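Local coordinates for protein cellulase CEL9M (PDB 1IA6) that probably hydrolyses internal beta-1,4-glucosidic linkages in cellulose and related beta-glucans, as an endoglucanase of glycoside hydrolase family 9, at residues Lys185-Gln195 / Tyr229-Leu239. Residues are numbered along the deposited sequence; the frame is centred on the assembly and turned at random.
Sequences KELYAMGKANQ and YITDAEQFITL
Y188 and D232 meet at the centre of a contact between two helices of the alpha barrel of this family 9 glycoside hydrolase, and they illustrate how helices too far apart to interlock can be joined by long side chains. The axes of 185-193 and 229-236 come no nearer than 13.2 Å, at 40° to each other, while L220 of helix 210-224 touches both Y188 and Y229. The Y188 side chain leaves with CG anti to the backbone N (chi1 172°), which sends the ring across the gap until OH donates to D232 OD2 at 2.9 Å. K192 reaches the same oxygen: an extended chain beyond CG delivers NZ to D232 OD2 at 3.0 Å, a salt bridge. The hydroxyl arrives on the anti side of OD2 and the ammonium on the syn side, both from one face of the carboxylate and tilted out of its plane. Two donors thus grip a single oxygen, and the lysine charge would be expected to favour the ionised carboxylate.

Aromatic rings flank this polar centre. Y229 turns its edge toward the face of Y188 in an offset edge-to-face pair, with planes at 67° and Y229 CE1 3.7 Å from Y188 CE2. A water donates to K185 O and is also hydrogen-bonded to Y229 OH, tying the far end of that ring to the opposite backbone. F236 presents its edge to the Y188 hydroxyl, and its CZ packs against K192 CB at 3.8 Å.

Beyond the helix end, the Q195 amide stands nearly perpendicular to the F236 ring, its NE2 lying 3.6 Å from F236 CE1. A bond within its own segment also holds the amide: Q195 NE2 donates to K192 O at 3.1 Å, on a lone pair in the carbonyl plane.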
# COMPACT_ATOMS: atom_id res chain seq x y z
N LYS A 185 14.35 -11.11 8.78
CA LYS A 185 15.12 -12.28 8.38
C LYS A 185 14.35 -13.55 8.70
O LYS A 185 14.35 -14.50 7.92
CB LYS A 185 16.46 -12.32 9.11
CG LYS A 185 17.47 -11.30 8.63
CD LYS A 185 18.74 -11.38 9.46
CE LYS A 185 19.79 -10.39 8.99
NZ LYS A 185 21.01 -10.44 9.85
N GLU A 186 13.69 -13.56 9.85
CA GLU A 186 12.92 -14.73 10.28
C GLU A 186 11.67 -14.96 9.44
O GLU A 186 11.34 -16.10 9.11
CB GLU A 186 12.55 -14.61 11.75
CG GLU A 186 13.74 -14.41 12.67
CD GLU A 186 13.35 -14.40 14.14
OE1 GLU A 186 12.26 -13.88 14.46
OE2 GLU A 186 14.14 -14.90 14.96
N LEU A 187 10.96 -13.88 9.11
CA LEU A 187 9.74 -14.02 8.31
C LEU A 187 10.08 -14.50 6.91
O LEU A 187 9.35 -15.30 6.32
CB LEU A 187 9.00 -12.68 8.25
CG LEU A 187 8.46 -12.13 9.58
CD1 LEU A 187 7.76 -10.80 9.33
CD2 LEU A 187 7.50 -13.12 10.21
N TYR A 188 11.21 -14.03 6.38
CA TYR A 188 11.65 -14.44 5.05
C TYR A 188 11.98 -15.93 5.10
O TYR A 188 11.60 -16.68 4.20
CB TYR A 188 12.90 -13.65 4.64
CG TYR A 188 13.54 -14.14 3.36
CD1 TYR A 188 12.99 -13.84 2.12
CD2 TYR A 188 14.70 -14.91 3.40
CE1 TYR A 188 13.58 -14.28 0.94
CE2 TYR A 188 15.30 -15.37 2.23
CZ TYR A 188 14.74 -15.05 1.01
OH TYR A 188 15.34 -15.50 -0.15
N ALA A 189 12.67 -16.34 6.15
CA ALA A 189 13.05 -17.74 6.33
C ALA A 189 11.80 -18.62 6.34
O ALA A 189 11.77 -19.67 5.70
CB ALA A 189 13.82 -17.92 7.63
N MET A 190 10.78 -18.19 7.08
CA MET A 190 9.52 -18.93 7.15
C MET A 190 8.90 -19.04 5.76
O MET A 190 8.42 -20.10 5.36
CB MET A 190 8.52 -18.22 8.06
CG MET A 190 8.85 -18.26 9.54
SD MET A 190 7.68 -17.23 10.48
CE MET A 190 6.14 -18.08 10.14
N GLY A 191 8.93 -17.92 5.03
CA GLY A 191 8.35 -17.88 3.70
C GLY A 191 8.98 -18.81 2.69
O GLY A 191 8.28 -19.36 1.83
N LYS A 192 10.30 -19.00 2.75
CA LYS A 192 10.92 -19.88 1.78
C LYS A 192 10.97 -21.33 2.25
O LYS A 192 11.11 -22.25 1.44
CB LYS A 192 12.32 -19.39 1.40
CG LYS A 192 13.41 -19.54 2.43
CD LYS A 192 14.75 -19.26 1.78
CE LYS A 192 15.91 -19.38 2.75
NZ LYS A 192 17.22 -19.22 2.03
N ALA A 193 10.82 -21.54 3.56
CA ALA A 193 10.84 -22.88 4.13
C ALA A 193 9.61 -23.70 3.70
O ALA A 193 9.74 -24.86 3.34
CB ALA A 193 10.89 -22.80 5.65
N ASN A 194 8.44 -23.07 3.74
CA ASN A 194 7.19 -23.72 3.34
C ASN A 194 6.54 -22.75 2.35
O ASN A 194 6.03 -21.71 2.75
CB ASN A 194 6.27 -23.93 4.54
CG ASN A 194 5.08 -24.83 4.22
OD1 ASN A 194 4.52 -24.75 3.13
ND2 ASN A 194 4.70 -25.67 5.16
N GLN A 195 6.55 -23.12 1.08
CA GLN A 195 6.03 -22.25 0.03
C GLN A 195 4.58 -22.41 -0.41
O GLN A 195 4.12 -23.52 -0.70
CB GLN A 195 6.96 -22.35 -1.18
CG GLN A 195 8.31 -21.68 -0.94
CD GLN A 195 9.35 -21.99 -1.99
OE1 GLN A 195 9.02 -22.25 -3.15
NE2 GLN A 195 10.62 -21.96 -1.60
N TYR A 229 21.18 -13.90 -0.72
CA TYR A 229 19.81 -13.45 -0.92
C TYR A 229 19.51 -13.22 -2.39
O TYR A 229 18.38 -13.43 -2.84
CB TYR A 229 19.56 -12.17 -0.12
CG TYR A 229 19.44 -12.40 1.36
CD1 TYR A 229 18.39 -13.15 1.89
CD2 TYR A 229 20.39 -11.88 2.25
CE1 TYR A 229 18.28 -13.38 3.26
CE2 TYR A 229 20.29 -12.10 3.62
CZ TYR A 229 19.23 -12.85 4.11
OH TYR A 229 19.12 -13.07 5.47
N ILE A 230 20.50 -12.78 -3.15
CA ILE A 230 20.28 -12.54 -4.58
C ILE A 230 20.23 -13.88 -5.30
O ILE A 230 19.51 -14.04 -6.29
CB ILE A 230 21.39 -11.64 -5.18
CG1 ILE A 230 21.37 -10.27 -4.49
CG2 ILE A 230 21.17 -11.46 -6.68
CD1 ILE A 230 20.02 -9.54 -4.53
N THR A 231 20.99 -14.86 -4.81
CA THR A 231 20.97 -16.18 -5.41
C THR A 231 19.54 -16.71 -5.26
O THR A 231 18.98 -17.28 -6.19
CB THR A 231 21.97 -17.13 -4.71
OG1 THR A 231 23.30 -16.62 -4.86
CG2 THR A 231 21.90 -18.52 -5.31
N ASP A 232 18.94 -16.48 -4.09
CA ASP A 232 17.56 -16.92 -3.83
C ASP A 232 16.60 -16.17 -4.75
O ASP A 232 15.74 -16.77 -5.40
CB ASP A 232 17.12 -16.61 -2.39
CG ASP A 232 17.73 -17.54 -1.37
OD1 ASP A 232 18.32 -18.57 -1.75
OD2 ASP A 232 17.60 -17.24 -0.16
N ALA A 233 16.75 -14.85 -4.79
CA ALA A 233 15.88 -14.00 -5.59
C ALA A 233 15.79 -14.40 -7.06
O ALA A 233 14.70 -14.47 -7.62
CB ALA A 233 16.32 -12.55 -5.48
N GLU A 234 16.93 -14.67 -7.68
CA GLU A 234 16.92 -15.05 -9.09
C GLU A 234 16.18 -16.36 -9.34
O GLU A 234 15.63 -16.57 -10.41
CB GLU A 234 18.36 -15.14 -9.62
CG GLU A 234 19.11 -13.82 -9.51
CD GLU A 234 20.17 -13.66 -10.58
OE1 GLU A 234 19.79 -13.50 -11.76
OE2 GLU A 234 21.37 -13.69 -10.24
N GLN A 235 16.17 -17.22 -8.33
CA GLN A 235 15.49 -18.50 -8.43
C GLN A 235 13.98 -18.35 -8.20
O GLN A 235 13.17 -18.91 -8.93
CB GLN A 235 16.08 -19.47 -7.41
CG GLN A 235 15.43 -20.84 -7.39
CD GLN A 235 15.97 -21.71 -6.27
OE1 GLN A 235 15.20 -22.28 -5.49
NE2 GLN A 235 17.29 -21.82 -6.18
N PHE A 236 13.60 -17.56 -7.19
CA PHE A 236 12.19 -17.37 -6.88
C PHE A 236 11.39 -16.59 -7.91
O PHE A 236 10.23 -16.89 -8.16
CB PHE A 236 12.03 -16.68 -5.52
CG PHE A 236 12.56 -17.48 -4.36
CD1 PHE A 236 12.36 -18.85 -4.30
CD2 PHE A 236 13.25 -16.85 -3.33
CE1 PHE A 236 12.84 -19.59 -3.21
CE2 PHE A 236 13.73 -17.58 -2.25
CZ PHE A 236 13.52 -18.95 -2.19
N ILE A 237 12.01 -15.60 -8.53
CA ILE A 237 11.29 -14.80 -9.51
C ILE A 237 10.93 -15.59 -10.78
O ILE A 237 10.06 -15.17 -11.54
CB ILE A 237 12.07 -13.52 -9.89
CG1 ILE A 237 11.14 -12.53 -10.58
CG2 ILE A 237 13.25 -13.88 -10.79
CD1 ILE A 237 11.72 -11.15 -10.76
N THR A 238 11.60 -16.72 -10.98
CA THR A 238 11.35 -17.55 -12.16
C THR A 238 10.46 -18.75 -11.87
O THR A 238 10.26 -19.59 -12.74
CB THR A 238 12.66 -18.07 -12.78
OG1 THR A 238 13.32 -18.92 -11.84
CG2 THR A 238 13.58 -16.92 -13.15
N LEU A 239 9.92 -18.83 -10.66
CA LEU A 239 9.05 -19.95 -10.29
C LEU A 239 7.72 -19.87 -11.04
O LEU A 239 7.00 -18.87 -10.95
CB LEU A 239 8.78 -19.95 -8.78
CG LEU A 239 9.90 -20.33 -7.82
CD1 LEU A 239 9.41 -20.17 -6.39
CD2 LEU A 239 10.34 -21.77 -8.07
O HOH W 1 16.88 -14.94 6.38